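Local coordinates for flagellar hook-associated protein 2 (Helicobacter pylori, PDB 6IWY) that caps the tip of the growing flagellar filament, promoting flagellin polymerization there and preventing exported subunits from leaking away unpolymerized, at residues Gln39-Glu44 with Gln363-Ser368. Numbering follows the deposited sequence.
Sequences QGDINE and QKASDS
The carbonyl oxygen of Q363 is gripped from two residues: I42 N donates to it at 2.9 Å, lying in the carbonyl plane, and N361 ND2 supplies a second hydrogen bond. In this fragment of the cap protein, two crossings between the same two β-sheets pair antiparallel: one enters strand 42-49 from strand 30-36, the other returns from strand 359-361 to strand 368-371, with 365-368 in the FliD C-terminal family region. I42/Q363 and Q39/S366 are both hydrogen-bonded pairs. In the former, the return bond from Q363 N to I42 O is weak; in the latter, Q39 N reaches S366 O at 3.1 Å and S366 N returns a bond to Q39 O from above the carbonyl plane.

Between the two pairs, side chains replace main-chain partners. D41 OD2 accepts A365 N at 2.9 Å through its anti lone pair, nearly straight at 172°, while D41 OD1 takes N43 ND2 at 2.7 Å, which should fix the rotation of the buried carboxylate. Q363 has CG anti to its backbone N (chi1 172°), and its extended chain passes I42 CD1. Its NE2 donates to G40 O at 3.0 Å, with the oxygen in the amide plane and the N-H...O angle 178°.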
ATOM      1  N   GLN A  39       6.397 -12.865  14.105  1.00 55.44           N
ATOM      2  CA  GLN A  39       7.384 -12.247  13.210  1.00 53.73           C
ATOM      3  C   GLN A  39       6.945 -10.840  12.824  1.00 52.54           C
ATOM      4  O   GLN A  39       5.767 -10.577  12.683  1.00 52.79           O
ATOM      5  CB  GLN A  39       7.485 -13.064  11.912  1.00 52.53           C
ATOM      6  CG  GLN A  39       8.524 -14.219  11.890  1.00 54.23           C
ATOM      7  CD  GLN A  39       8.248 -15.229  10.768  1.00 55.67           C
ATOM      8  OE1 GLN A  39       7.941 -14.854   9.631  1.00 54.16           O
ATOM      9  NE2 GLN A  39       8.302 -16.519  11.104  1.00 58.67           N
ATOM     10  N   GLY A  40       7.892  -9.937  12.654  1.00 52.20           N
ATOM     11  CA  GLY A  40       7.640  -8.676  11.965  1.00 51.25           C
ATOM     12  C   GLY A  40       7.824  -8.871  10.456  1.00 49.56           C
ATOM     13  O   GLY A  40       8.209  -9.941  10.002  1.00 48.11           O
ATOM     14  N   ASP A  41       7.567  -7.816   9.693  1.00 49.14           N
ATOM     15  CA  ASP A  41       7.640  -7.849   8.241  1.00 48.47           C
ATOM     16  C   ASP A  41       9.034  -7.397   7.797  1.00 47.90           C
ATOM     17  O   ASP A  41       9.627  -6.530   8.419  1.00 49.75           O
ATOM     18  CB  ASP A  41       6.581  -6.881   7.688  1.00 49.06           C
ATOM     19  CG  ASP A  41       5.938  -7.360   6.393  1.00 50.40           C
ATOM     20  OD1 ASP A  41       6.042  -6.601   5.395  1.00 53.60           O
ATOM     21  OD2 ASP A  41       5.311  -8.459   6.371  1.00 52.73           O
ATOM     22  N   ILE A  42       9.571  -7.961   6.727  1.00 46.58           N
ATOM     23  CA  ILE A  42      10.850  -7.482   6.218  1.00 46.25           C
ATOM     24  C   ILE A  42      10.754  -7.346   4.728  1.00 45.05           C
ATOM     25  O   ILE A  42      10.510  -8.319   4.056  1.00 45.40           O
ATOM     26  CB  ILE A  42      12.044  -8.428   6.548  1.00 46.80           C
ATOM     27  CG1 ILE A  42      12.256  -8.540   8.061  1.00 47.42           C
ATOM     28  CG2 ILE A  42      13.345  -7.915   5.893  1.00 45.01           C
ATOM     29  CD1 ILE A  42      13.227  -9.644   8.428  1.00 47.49           C
ATOM     30  N   ASN A  43      10.958  -6.138   4.221  1.00 44.84           N
ATOM     31  CA  ASN A  43      10.806  -5.870   2.801  1.00 43.76           C
ATOM     32  C   ASN A  43      11.981  -5.137   2.269  1.00 44.66           C
ATOM     33  O   ASN A  43      12.585  -4.290   2.970  1.00 46.96           O
ATOM     34  CB  ASN A  43       9.619  -4.963   2.566  1.00 43.44           C
ATOM     35  CG  ASN A  43       8.359  -5.526   3.100  1.00 42.85           C
ATOM     36  OD1 ASN A  43       7.796  -6.449   2.513  1.00 45.26           O
ATOM     37  ND2 ASN A  43       7.900  -4.996   4.216  1.00 35.11           N
ATOM     38  N   GLU A  44      12.303  -5.430   1.025  1.00 43.95           N
ATOM     39  CA  GLU A  44      13.238  -4.611   0.300  1.00 44.78           C
ATOM     40  C   GLU A  44      12.405  -3.632  -0.464  1.00 44.45           C
ATOM     41  O   GLU A  44      11.399  -4.009  -1.011  1.00 44.19           O
ATOM     42  CB  GLU A  44      14.040  -5.438  -0.689  1.00 44.70           C
ATOM     43  CG  GLU A  44      15.035  -6.351  -0.057  1.00 45.82           C
ATOM     44  CD  GLU A  44      15.528  -7.358  -1.032  1.00 48.43           C
ATOM     45  OE1 GLU A  44      15.084  -7.303  -2.199  1.00 49.35           O
ATOM     46  OE2 GLU A  44      16.337  -8.222  -0.640  1.00 52.23           O
ATOM     47  N   GLN A 363      10.117 -11.580   4.416  1.00 45.50           N
ATOM     48  CA  GLN A 363       9.539 -12.273   5.556  1.00 45.92           C
ATOM     49  C   GLN A 363       8.196 -11.640   5.912  1.00 45.84           C
ATOM     50  O   GLN A 363       8.114 -10.432   6.075  1.00 44.46           O
ATOM     51  CB  GLN A 363      10.465 -12.140   6.754  1.00 46.51           C
ATOM     52  CG  GLN A 363       9.864 -12.651   7.987  1.00 46.72           C
ATOM     53  CD  GLN A 363      10.821 -12.669   9.112  1.00 47.13           C
ATOM     54  OE1 GLN A 363      11.766 -13.454   9.119  1.00 47.59           O
ATOM     55  NE2 GLN A 363      10.577 -11.817  10.102  1.00 47.01           N
ATOM     56  N   LYS A 364       7.157 -12.464   6.034  1.00 46.61           N
ATOM     57  CA  LYS A 364       5.814 -11.949   6.316  1.00 47.24           C
ATOM     58  C   LYS A 364       5.540 -11.894   7.791  1.00 47.65           C
ATOM     59  O   LYS A 364       5.661 -12.910   8.481  1.00 49.03           O
ATOM     60  CB  LYS A 364       4.732 -12.816   5.700  1.00 47.93           C
ATOM     61  CG  LYS A 364       4.778 -12.918   4.207  1.00 49.30           C
ATOM     62  CD  LYS A 364       3.544 -13.697   3.714  1.00 53.53           C
ATOM     63  CE  LYS A 364       3.678 -14.185   2.268  1.00 54.61           C
ATOM     64  NZ  LYS A 364       2.736 -15.337   2.093  1.00 57.64           N
ATOM     65  N   ALA A 365       5.147 -10.712   8.253  1.00 46.93           N
ATOM     66  CA  ALA A 365       4.554 -10.543   9.577  1.00 47.91           C
ATOM     67  C   ALA A 365       3.564 -11.649   9.778  1.00 48.56           C
ATOM     68  O   ALA A 365       2.825 -11.984   8.852  1.00 48.64           O
ATOM     69  CB  ALA A 365       3.857  -9.217   9.676  1.00 47.81           C
ATOM     70  N   SER A 366       3.553 -12.226  10.975  1.00 49.98           N
ATOM     71  CA  SER A 366       2.688 -13.375  11.283  1.00 51.14           C
ATOM     72  C   SER A 366       2.522 -13.546  12.781  1.00 52.49           C
ATOM     73  O   SER A 366       3.390 -13.155  13.548  1.00 52.60           O
ATOM     74  CB  SER A 366       3.246 -14.651  10.647  1.00 50.88           C
ATOM     75  OG  SER A 366       4.117 -15.359  11.514  1.00 54.27           O
ATOM     76  N   ASP A 367       1.381 -14.096  13.185  1.00 61.23           N
ATOM     77  CA  ASP A 367       1.073 -14.360  14.590  1.00 59.23           C
ATOM     78  C   ASP A 367       1.870 -15.601  14.995  1.00 57.80           C
ATOM     79  O   ASP A 367       2.250 -16.380  14.159  1.00 59.85           O
ATOM     80  CB  ASP A 367      -0.446 -14.618  14.808  1.00 62.88           C
ATOM     81  CG  ASP A 367      -1.351 -13.374  14.552  1.00 66.04           C
ATOM     82  OD1 ASP A 367      -0.944 -12.227  14.801  1.00 65.40           O
ATOM     83  OD2 ASP A 367      -2.527 -13.550  14.127  1.00 73.56           O
ATOM     84  N   SER A 368       2.143 -15.759  16.279  1.00 55.84           N
ATOM     85  CA  SER A 368       2.678 -17.009  16.822  1.00 56.16           C
ATOM     86  C   SER A 368       1.594 -18.063  16.893  1.00 59.87           C
ATOM     87  O   SER A 368       0.410 -17.747  17.050  1.00 62.33           O
ATOM     88  CB  SER A 368       3.203 -16.798  18.243  1.00 54.09           C
ATOM     89  OG  SER A 368       2.123 -16.633  19.169  1.00 55.19           O
TER